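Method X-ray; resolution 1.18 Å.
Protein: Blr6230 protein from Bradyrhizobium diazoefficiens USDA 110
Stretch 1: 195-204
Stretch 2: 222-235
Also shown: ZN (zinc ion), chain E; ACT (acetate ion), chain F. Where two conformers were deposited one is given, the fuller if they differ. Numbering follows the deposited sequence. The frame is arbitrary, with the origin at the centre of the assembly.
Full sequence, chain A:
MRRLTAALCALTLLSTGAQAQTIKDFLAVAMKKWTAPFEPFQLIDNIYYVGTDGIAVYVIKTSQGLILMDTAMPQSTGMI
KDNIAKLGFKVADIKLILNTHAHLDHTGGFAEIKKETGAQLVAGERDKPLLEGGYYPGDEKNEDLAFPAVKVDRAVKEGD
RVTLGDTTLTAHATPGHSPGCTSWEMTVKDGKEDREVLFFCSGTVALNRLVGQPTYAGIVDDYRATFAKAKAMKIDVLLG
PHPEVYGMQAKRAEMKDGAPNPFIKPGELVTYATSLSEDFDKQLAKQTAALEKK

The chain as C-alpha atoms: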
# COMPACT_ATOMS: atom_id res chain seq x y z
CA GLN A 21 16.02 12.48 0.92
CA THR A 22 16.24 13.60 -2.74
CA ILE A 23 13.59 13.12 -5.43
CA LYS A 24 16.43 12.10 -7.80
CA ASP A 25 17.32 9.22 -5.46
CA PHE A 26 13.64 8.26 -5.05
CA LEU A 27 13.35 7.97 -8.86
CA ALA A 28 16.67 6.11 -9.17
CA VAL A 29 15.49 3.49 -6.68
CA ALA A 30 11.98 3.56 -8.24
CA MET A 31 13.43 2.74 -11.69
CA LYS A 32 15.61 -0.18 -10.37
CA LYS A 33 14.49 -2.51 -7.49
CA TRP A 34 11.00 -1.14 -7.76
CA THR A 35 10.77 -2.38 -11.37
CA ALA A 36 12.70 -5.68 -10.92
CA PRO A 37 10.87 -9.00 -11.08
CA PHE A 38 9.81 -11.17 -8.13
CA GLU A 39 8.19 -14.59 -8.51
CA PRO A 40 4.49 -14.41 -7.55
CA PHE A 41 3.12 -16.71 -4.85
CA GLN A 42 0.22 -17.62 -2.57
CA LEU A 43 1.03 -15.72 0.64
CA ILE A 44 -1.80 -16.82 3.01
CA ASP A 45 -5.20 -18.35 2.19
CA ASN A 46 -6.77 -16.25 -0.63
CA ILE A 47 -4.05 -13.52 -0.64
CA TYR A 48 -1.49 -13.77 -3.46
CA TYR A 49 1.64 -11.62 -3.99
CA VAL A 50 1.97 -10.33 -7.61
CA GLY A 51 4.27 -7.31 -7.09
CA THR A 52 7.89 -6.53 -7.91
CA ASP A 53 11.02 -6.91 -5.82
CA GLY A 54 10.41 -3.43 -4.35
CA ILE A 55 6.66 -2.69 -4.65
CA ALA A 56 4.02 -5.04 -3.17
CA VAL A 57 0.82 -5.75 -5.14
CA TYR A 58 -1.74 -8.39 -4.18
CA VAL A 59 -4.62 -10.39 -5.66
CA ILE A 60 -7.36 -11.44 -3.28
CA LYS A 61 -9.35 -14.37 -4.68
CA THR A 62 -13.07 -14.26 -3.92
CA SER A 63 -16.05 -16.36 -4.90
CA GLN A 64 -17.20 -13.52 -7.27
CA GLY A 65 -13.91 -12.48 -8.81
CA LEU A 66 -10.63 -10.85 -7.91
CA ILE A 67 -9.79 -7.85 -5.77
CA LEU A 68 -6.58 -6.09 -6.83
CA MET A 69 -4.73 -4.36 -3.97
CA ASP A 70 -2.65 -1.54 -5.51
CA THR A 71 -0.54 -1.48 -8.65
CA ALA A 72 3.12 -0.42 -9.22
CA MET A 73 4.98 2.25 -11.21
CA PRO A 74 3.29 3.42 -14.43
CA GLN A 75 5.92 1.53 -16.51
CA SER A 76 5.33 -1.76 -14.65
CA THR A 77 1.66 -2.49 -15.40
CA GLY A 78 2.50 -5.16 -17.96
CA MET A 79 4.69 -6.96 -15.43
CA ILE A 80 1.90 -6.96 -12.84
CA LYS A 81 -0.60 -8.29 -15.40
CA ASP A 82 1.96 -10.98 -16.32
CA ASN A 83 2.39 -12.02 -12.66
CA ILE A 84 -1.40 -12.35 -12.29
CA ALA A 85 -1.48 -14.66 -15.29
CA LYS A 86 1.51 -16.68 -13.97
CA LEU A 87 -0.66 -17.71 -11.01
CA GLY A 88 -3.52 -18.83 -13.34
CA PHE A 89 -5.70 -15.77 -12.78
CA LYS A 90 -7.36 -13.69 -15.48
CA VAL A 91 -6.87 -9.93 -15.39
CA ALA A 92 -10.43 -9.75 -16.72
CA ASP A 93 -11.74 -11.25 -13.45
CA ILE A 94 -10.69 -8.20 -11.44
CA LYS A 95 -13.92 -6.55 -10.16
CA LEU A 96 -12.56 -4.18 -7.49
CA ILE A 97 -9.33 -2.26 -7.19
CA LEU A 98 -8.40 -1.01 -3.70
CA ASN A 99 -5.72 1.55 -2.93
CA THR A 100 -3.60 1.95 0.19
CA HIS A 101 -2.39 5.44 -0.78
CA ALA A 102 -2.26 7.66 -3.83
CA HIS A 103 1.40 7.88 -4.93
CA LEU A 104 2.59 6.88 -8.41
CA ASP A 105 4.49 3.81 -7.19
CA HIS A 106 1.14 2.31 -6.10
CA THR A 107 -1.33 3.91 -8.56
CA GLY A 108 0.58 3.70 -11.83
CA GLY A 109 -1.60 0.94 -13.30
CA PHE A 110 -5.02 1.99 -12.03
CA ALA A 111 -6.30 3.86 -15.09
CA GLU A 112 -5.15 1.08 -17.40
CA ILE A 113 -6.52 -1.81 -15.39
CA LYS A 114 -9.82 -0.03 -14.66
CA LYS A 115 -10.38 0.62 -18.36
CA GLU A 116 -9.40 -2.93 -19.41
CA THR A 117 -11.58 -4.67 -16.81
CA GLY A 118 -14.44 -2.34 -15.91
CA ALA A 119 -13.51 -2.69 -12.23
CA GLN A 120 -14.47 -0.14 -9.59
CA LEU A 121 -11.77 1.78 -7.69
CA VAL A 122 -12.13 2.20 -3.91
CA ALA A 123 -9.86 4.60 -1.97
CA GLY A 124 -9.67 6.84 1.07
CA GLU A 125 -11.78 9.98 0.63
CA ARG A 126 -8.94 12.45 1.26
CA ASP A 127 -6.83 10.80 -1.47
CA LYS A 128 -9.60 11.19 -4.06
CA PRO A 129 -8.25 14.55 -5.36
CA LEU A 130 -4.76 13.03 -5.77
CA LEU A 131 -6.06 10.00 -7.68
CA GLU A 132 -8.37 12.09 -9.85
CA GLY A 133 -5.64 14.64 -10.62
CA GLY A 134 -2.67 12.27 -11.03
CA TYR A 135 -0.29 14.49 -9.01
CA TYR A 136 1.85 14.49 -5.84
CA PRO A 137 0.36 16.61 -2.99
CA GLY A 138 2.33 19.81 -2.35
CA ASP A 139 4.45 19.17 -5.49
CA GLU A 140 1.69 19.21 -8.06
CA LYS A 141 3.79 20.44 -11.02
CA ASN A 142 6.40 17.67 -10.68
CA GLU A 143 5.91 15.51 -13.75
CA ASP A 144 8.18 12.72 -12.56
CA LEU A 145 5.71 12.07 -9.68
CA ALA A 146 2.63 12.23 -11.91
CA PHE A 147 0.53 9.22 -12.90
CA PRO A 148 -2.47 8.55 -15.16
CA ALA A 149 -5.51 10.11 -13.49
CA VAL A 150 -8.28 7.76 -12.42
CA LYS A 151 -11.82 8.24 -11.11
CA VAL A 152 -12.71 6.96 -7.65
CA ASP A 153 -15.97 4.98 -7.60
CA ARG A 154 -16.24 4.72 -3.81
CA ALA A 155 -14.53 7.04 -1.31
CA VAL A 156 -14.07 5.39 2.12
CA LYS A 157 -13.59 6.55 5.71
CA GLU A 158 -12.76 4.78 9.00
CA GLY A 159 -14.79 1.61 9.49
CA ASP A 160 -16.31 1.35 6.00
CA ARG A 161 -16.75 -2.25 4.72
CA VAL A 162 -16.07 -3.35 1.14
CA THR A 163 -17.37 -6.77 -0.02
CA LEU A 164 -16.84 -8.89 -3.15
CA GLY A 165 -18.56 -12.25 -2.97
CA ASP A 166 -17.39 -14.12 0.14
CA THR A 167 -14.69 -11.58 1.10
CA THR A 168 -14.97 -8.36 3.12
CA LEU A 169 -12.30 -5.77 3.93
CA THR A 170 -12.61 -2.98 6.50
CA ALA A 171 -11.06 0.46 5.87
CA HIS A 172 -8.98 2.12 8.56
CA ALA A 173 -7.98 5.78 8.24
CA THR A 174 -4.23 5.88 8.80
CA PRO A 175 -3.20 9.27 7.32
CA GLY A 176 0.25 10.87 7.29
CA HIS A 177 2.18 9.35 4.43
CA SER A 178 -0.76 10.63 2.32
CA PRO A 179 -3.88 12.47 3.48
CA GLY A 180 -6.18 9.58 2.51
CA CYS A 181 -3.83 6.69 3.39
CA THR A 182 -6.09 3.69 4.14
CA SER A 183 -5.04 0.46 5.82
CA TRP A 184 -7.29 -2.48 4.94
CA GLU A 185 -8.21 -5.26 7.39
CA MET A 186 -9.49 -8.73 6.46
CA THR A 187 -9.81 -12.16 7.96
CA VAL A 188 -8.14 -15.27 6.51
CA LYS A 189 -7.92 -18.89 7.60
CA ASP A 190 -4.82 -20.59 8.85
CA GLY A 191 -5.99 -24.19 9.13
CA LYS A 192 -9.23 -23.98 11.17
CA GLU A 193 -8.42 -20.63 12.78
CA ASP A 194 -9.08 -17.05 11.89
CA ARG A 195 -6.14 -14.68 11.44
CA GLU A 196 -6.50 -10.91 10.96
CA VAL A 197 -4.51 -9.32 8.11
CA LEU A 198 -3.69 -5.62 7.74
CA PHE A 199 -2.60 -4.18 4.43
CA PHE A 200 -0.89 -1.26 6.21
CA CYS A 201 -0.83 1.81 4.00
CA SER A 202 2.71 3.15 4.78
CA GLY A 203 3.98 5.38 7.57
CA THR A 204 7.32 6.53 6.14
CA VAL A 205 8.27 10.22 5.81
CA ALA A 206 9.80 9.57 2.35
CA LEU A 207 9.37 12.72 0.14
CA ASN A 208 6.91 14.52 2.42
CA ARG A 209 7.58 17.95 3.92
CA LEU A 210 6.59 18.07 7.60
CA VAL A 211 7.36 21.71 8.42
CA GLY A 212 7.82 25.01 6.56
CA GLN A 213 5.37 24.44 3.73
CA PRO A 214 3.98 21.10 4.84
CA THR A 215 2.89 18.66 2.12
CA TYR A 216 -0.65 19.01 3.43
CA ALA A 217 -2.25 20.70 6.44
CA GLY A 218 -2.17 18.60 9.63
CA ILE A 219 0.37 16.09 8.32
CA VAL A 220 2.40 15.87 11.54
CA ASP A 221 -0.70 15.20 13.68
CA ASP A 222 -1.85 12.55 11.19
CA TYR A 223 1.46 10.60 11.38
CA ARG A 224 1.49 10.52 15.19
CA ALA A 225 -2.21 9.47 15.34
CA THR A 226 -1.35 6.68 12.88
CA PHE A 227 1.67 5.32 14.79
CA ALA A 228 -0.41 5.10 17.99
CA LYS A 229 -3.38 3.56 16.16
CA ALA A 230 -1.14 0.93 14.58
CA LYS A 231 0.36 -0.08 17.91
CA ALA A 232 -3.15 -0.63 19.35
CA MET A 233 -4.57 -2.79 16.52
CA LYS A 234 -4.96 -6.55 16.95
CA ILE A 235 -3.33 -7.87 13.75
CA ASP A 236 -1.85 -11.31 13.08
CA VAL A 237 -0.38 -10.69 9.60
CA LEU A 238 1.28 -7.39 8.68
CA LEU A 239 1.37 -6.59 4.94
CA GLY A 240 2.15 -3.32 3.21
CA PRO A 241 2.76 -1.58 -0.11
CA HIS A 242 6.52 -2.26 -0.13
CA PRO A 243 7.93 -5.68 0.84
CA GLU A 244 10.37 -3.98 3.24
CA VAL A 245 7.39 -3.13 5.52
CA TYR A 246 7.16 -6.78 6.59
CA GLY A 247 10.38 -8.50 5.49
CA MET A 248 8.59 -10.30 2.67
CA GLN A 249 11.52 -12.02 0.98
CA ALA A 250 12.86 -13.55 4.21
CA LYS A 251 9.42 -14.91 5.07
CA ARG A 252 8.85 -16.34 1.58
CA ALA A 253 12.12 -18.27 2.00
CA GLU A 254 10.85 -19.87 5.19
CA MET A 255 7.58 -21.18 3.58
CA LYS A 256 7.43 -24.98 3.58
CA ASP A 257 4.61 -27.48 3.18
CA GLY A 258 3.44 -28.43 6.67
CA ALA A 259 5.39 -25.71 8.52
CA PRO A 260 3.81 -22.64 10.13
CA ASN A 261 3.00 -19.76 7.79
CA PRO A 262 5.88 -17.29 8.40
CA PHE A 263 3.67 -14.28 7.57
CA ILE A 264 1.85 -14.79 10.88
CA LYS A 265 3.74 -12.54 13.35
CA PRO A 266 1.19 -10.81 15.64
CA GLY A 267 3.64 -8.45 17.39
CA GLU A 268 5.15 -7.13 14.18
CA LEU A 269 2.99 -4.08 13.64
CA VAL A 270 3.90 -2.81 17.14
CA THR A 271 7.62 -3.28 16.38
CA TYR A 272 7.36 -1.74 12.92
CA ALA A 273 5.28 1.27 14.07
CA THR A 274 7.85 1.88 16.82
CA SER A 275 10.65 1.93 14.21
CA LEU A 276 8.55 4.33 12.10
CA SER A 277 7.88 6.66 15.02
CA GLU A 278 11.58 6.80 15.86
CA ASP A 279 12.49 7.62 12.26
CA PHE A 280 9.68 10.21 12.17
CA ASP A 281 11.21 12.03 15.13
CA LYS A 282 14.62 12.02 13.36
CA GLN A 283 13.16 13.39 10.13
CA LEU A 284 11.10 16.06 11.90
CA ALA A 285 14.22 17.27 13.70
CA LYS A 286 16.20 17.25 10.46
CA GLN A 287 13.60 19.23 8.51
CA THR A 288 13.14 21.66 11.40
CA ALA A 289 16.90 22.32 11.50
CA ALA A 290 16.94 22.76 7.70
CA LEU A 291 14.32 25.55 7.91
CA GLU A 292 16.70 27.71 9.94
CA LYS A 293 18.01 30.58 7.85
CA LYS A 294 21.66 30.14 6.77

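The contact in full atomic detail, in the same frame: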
# COMPACT_ATOMS: atom_id res chain seq x y z
N ARG A 195 -7.25 -15.61 11.23
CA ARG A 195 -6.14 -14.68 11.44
C ARG A 195 -6.49 -13.36 10.77
O ARG A 195 -7.04 -13.33 9.66
CB ARG A 195 -4.86 -15.24 10.84
CG ARG A 195 -4.33 -16.49 11.53
CD ARG A 195 -3.77 -16.14 12.89
NE ARG A 195 -3.20 -17.27 13.59
CZ ARG A 195 -2.47 -17.16 14.70
NH1 ARG A 195 -2.21 -15.98 15.24
NH2 ARG A 195 -1.98 -18.25 15.26
N GLU A 196 -6.18 -12.26 11.45
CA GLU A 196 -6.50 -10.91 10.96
C GLU A 196 -5.29 -10.34 10.23
O GLU A 196 -4.18 -10.26 10.78
CB GLU A 196 -6.95 -10.03 12.11
CG GLU A 196 -7.98 -10.70 13.03
CD GLU A 196 -9.17 -11.40 12.34
OE1 GLU A 196 -9.64 -10.88 11.31
OE2 GLU A 196 -9.65 -12.47 12.81
N VAL A 197 -5.53 -9.89 9.00
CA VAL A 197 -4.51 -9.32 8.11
C VAL A 197 -4.72 -7.81 8.03
O VAL A 197 -5.86 -7.37 7.91
CB VAL A 197 -4.64 -9.93 6.71
CG1 VAL A 197 -3.61 -9.33 5.75
CG2 VAL A 197 -4.53 -11.45 6.74
N LEU A 198 -3.63 -7.04 8.08
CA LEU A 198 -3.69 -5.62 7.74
C LEU A 198 -2.79 -5.35 6.57
O LEU A 198 -1.57 -5.53 6.66
CB LEU A 198 -3.29 -4.73 8.92
CG LEU A 198 -3.61 -3.24 8.74
CD1 LEU A 198 -5.10 -3.00 8.81
CD2 LEU A 198 -2.86 -2.39 9.75
N PHE A 199 -3.38 -4.82 5.48
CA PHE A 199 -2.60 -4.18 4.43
C PHE A 199 -2.35 -2.74 4.93
O PHE A 199 -3.17 -1.84 4.72
CB PHE A 199 -3.38 -4.17 3.12
CG PHE A 199 -3.70 -5.54 2.58
CD1 PHE A 199 -4.88 -6.21 2.93
CD2 PHE A 199 -2.86 -6.16 1.66
CE1 PHE A 199 -5.18 -7.45 2.38
CE2 PHE A 199 -3.15 -7.39 1.13
CZ PHE A 199 -4.31 -8.04 1.50
N PHE A 200 -1.24 -2.56 5.64
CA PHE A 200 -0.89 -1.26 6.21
C PHE A 200 -0.53 -0.33 5.05
O PHE A 200 0.11 -0.74 4.09
CB PHE A 200 0.28 -1.45 7.18
CG PHE A 200 0.76 -0.17 7.81
CD1 PHE A 200 -0.09 0.57 8.61
CD2 PHE A 200 2.06 0.31 7.59
CE1 PHE A 200 0.32 1.76 9.20
CE2 PHE A 200 2.47 1.52 8.15
CZ PHE A 200 1.61 2.23 8.96
N CYS A 201 -0.94 0.93 5.15
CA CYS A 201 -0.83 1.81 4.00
C CYS A 201 0.51 2.43 3.73
O CYS A 201 0.68 2.95 2.63
CB CYS A 201 -1.90 2.91 4.07
SG CYS A 201 -1.57 4.22 5.22
N SER A 202 1.38 2.45 4.73
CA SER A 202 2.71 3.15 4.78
C SER A 202 2.68 4.22 5.84
O SER A 202 1.74 5.01 5.88
CB SER A 202 3.18 3.86 3.51
OG SER A 202 4.39 4.54 3.83
N GLY A 203 3.77 4.29 6.62
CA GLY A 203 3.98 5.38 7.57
C GLY A 203 5.35 6.03 7.49
O GLY A 203 5.80 6.63 8.47
N THR A 204 6.01 5.94 6.33
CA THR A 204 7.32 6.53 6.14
C THR A 204 7.19 8.03 5.85
O THR A 204 6.16 8.48 5.32
CB THR A 204 8.07 5.88 4.98
OG1 THR A 204 7.32 6.11 3.80
CG2 THR A 204 8.29 4.37 5.19
N ASP A 222 -1.41 13.79 11.82
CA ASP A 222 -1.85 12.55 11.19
C ASP A 222 -0.84 11.41 11.43
O ASP A 222 -1.23 10.30 11.85
CB ASP A 222 -2.13 12.78 9.70
CG ASP A 222 -3.44 13.49 9.41
OD1 ASP A 222 -4.31 13.67 10.31
OD2 ASP A 222 -3.64 13.82 8.21
N TYR A 223 0.44 11.64 11.17
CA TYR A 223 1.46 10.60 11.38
C TYR A 223 1.44 10.06 12.80
O TYR A 223 1.47 8.88 13.06
CB TYR A 223 2.85 11.12 11.09
CG TYR A 223 3.33 11.00 9.65
CD1 TYR A 223 3.82 9.79 9.13
CD2 TYR A 223 3.40 12.12 8.81
CE1 TYR A 223 4.32 9.71 7.85
CE2 TYR A 223 3.91 12.04 7.53
CZ TYR A 223 4.36 10.84 7.05
OH TYR A 223 4.90 10.82 5.78
N ARG A 224 1.43 10.96 13.78
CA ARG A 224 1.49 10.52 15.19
C ARG A 224 0.19 9.81 15.63
O ARG A 224 0.24 8.85 16.40
CB ARG A 224 1.90 11.66 16.12
CG ARG A 224 3.38 12.07 16.00
CD ARG A 224 3.61 13.42 16.64
NE ARG A 224 5.00 13.83 16.77
CZ ARG A 224 6.07 13.04 16.85
NH1 ARG A 224 5.96 11.73 16.82
NH2 ARG A 224 7.27 13.59 16.98
N ALA A 225 -0.96 10.23 15.10
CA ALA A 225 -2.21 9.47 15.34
C ALA A 225 -2.10 8.06 14.74
O ALA A 225 -2.47 7.07 15.36
CB ALA A 225 -3.41 10.20 14.75
N THR A 226 -1.50 7.97 13.55
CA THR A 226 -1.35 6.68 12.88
C THR A 226 -0.38 5.72 13.58
O THR A 226 -0.68 4.52 13.71
CB THR A 226 -0.97 6.94 11.42
OG1 THR A 226 -2.14 7.44 10.77
CG2 THR A 226 -0.48 5.67 10.72
N PHE A 227 0.75 6.23 14.08
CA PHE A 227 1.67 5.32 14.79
C PHE A 227 1.00 4.72 16.02
O PHE A 227 1.11 3.54 16.32
CB PHE A 227 2.95 6.03 15.23
CG PHE A 227 3.71 6.72 14.13
CD1 PHE A 227 3.84 6.16 12.86
CD2 PHE A 227 4.32 7.94 14.37
CE1 PHE A 227 4.56 6.83 11.87
CE2 PHE A 227 5.03 8.61 13.39
CZ PHE A 227 5.16 8.05 12.14
N ALA A 228 0.31 5.57 16.78
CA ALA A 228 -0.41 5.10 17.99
C ALA A 228 -1.52 4.11 17.64
O ALA A 228 -1.67 3.07 18.29
CB ALA A 228 -1.00 6.27 18.73
N LYS A 229 -2.30 4.43 16.62
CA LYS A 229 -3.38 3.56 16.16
C LYS A 229 -2.84 2.19 15.76
O LYS A 229 -3.37 1.15 16.19
CB LYS A 229 -4.12 4.20 14.98
CG LYS A 229 -5.24 3.39 14.36
CD LYS A 229 -5.91 4.18 13.25
CE LYS A 229 -6.93 3.38 12.48
NZ LYS A 229 -8.05 2.98 13.33
N ALA A 230 -1.74 2.17 15.02
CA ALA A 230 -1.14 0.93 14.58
C ALA A 230 -0.70 0.06 15.74
O ALA A 230 -0.92 -1.16 15.73
CB ALA A 230 0.03 1.23 13.65
N LYS A 231 -0.11 0.68 16.76
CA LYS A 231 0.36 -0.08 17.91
C LYS A 231 -0.79 -0.72 18.70
O LYS A 231 -0.58 -1.69 19.43
CB LYS A 231 1.22 0.79 18.83
CG LYS A 231 2.56 1.17 18.23
CD LYS A 231 3.35 1.96 19.24
CE LYS A 231 4.56 2.63 18.64
NZ LYS A 231 5.39 3.18 19.74
N ALA A 232 -1.99 -0.14 18.60
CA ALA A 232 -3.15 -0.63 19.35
C ALA A 232 -4.01 -1.65 18.60
O ALA A 232 -4.90 -2.25 19.21
CB ALA A 232 -4.02 0.54 19.78
N MET A 233 -3.74 -1.90 17.31
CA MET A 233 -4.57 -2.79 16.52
C MET A 233 -4.17 -4.24 16.72
O MET A 233 -3.01 -4.56 16.74
CB MET A 233 -4.43 -2.45 15.04
CG MET A 233 -5.04 -1.11 14.66
SD MET A 233 -4.88 -0.65 12.93
CE MET A 233 -5.93 -1.98 12.40
N LYS A 234 -5.17 -5.11 16.80
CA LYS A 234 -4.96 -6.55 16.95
C LYS A 234 -4.87 -7.19 15.56
O LYS A 234 -5.86 -7.45 14.90
CB LYS A 234 -6.10 -7.17 17.77
CG LYS A 234 -6.18 -6.63 19.19
CD LYS A 234 -4.84 -6.65 19.90
N ILE A 235 -3.63 -7.41 15.13
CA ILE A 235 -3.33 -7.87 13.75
C ILE A 235 -2.34 -9.00 13.80
O ILE A 235 -1.26 -8.87 14.37
CB ILE A 235 -2.77 -6.70 12.90
CG1 ILE A 235 -3.83 -5.61 12.69
CG2 ILE A 235 -2.15 -7.17 11.58
CD1 ILE A 235 -5.07 -6.02 11.91
ZN ZN E . -9.59 1.77 12.61
C ACT F . 6.31 4.37 0.83
O ACT F . 6.38 4.28 2.07
OXT ACT F . 5.27 4.03 0.21
CH3 ACT F . 7.53 4.89 0.12

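The end of a strand (195-199) and the loop that follows it pack along one side of a helix that is already under way at D222, and along the short extended segment after it. The two stretches bury 472 Å² between them, with L198 (70 Å²) and I235 (77 Å²) covered the most, and a single hydrogen bond crosses the contact.

The apolar packing centres on L198 and I235, which have the largest covered areas in their respective stretches. L198 points toward the second stretch, and its CB lies 3.7 Å from I235 CD1. I235 leaves its backbone sideways, but with both chi angles in the m well its side chain bends back to the strand, and CD1 also comes within 4.4 Å of E196 CB. The unbranched chain of M233, directed toward the strand, brings CE to 3.8 Å from L198 CD1, so the leucine is in contact with both residues. Further along, F200 extends its ring in the t rotamer to the helix. Its CE1 lies 4.3 Å from T226 CG2, which sits at the ring edge, and 4.5 Å from A230 CB. T226 and A230 are one helical turn apart, joined by the backbone bond from A230 N to T226 O (2.9 Å), and therefore offer their small methyl groups on the same side of the helix. The hydroxyl of T226 is satisfied elsewhere in the structure.

Polar contacts gather at the other end, where the backbone of the loop meets two aromatic rings. Y223 OH donates a hydrogen bond to T204 O (2.7 Å); the buried tyrosine reaches the loop through the length of its side chain, although its CA-to-CB bond points sideways. G203 O lies near the planes of both rings, at their edges, 3.5 Å from Y223 CE1 and 3.6 Å from F227 CE1. Glycine suits this tight position: a CB here would lie 3.4 Å from F200 CZ and 3.6 Å from F227 CE1. The loop is braced internally by T204 N, which donates to S202 OG (3.3 Å), while S202 OG and T204 OG1 each donate to acetate O at 2.7 Å. The acetate probably comes from the crystallisation liquor.

At the strand end, E196 contributes its aliphatic base, with CB 4.0 Å from K234 O, whereas its carboxylate leads away and OE1 is hydrogen-bonded elsewhere in the structure. K229 takes no part in the contact; its chain, t at chi1 to chi3 and p at chi4, carries NZ to 2.1 Å from ZN.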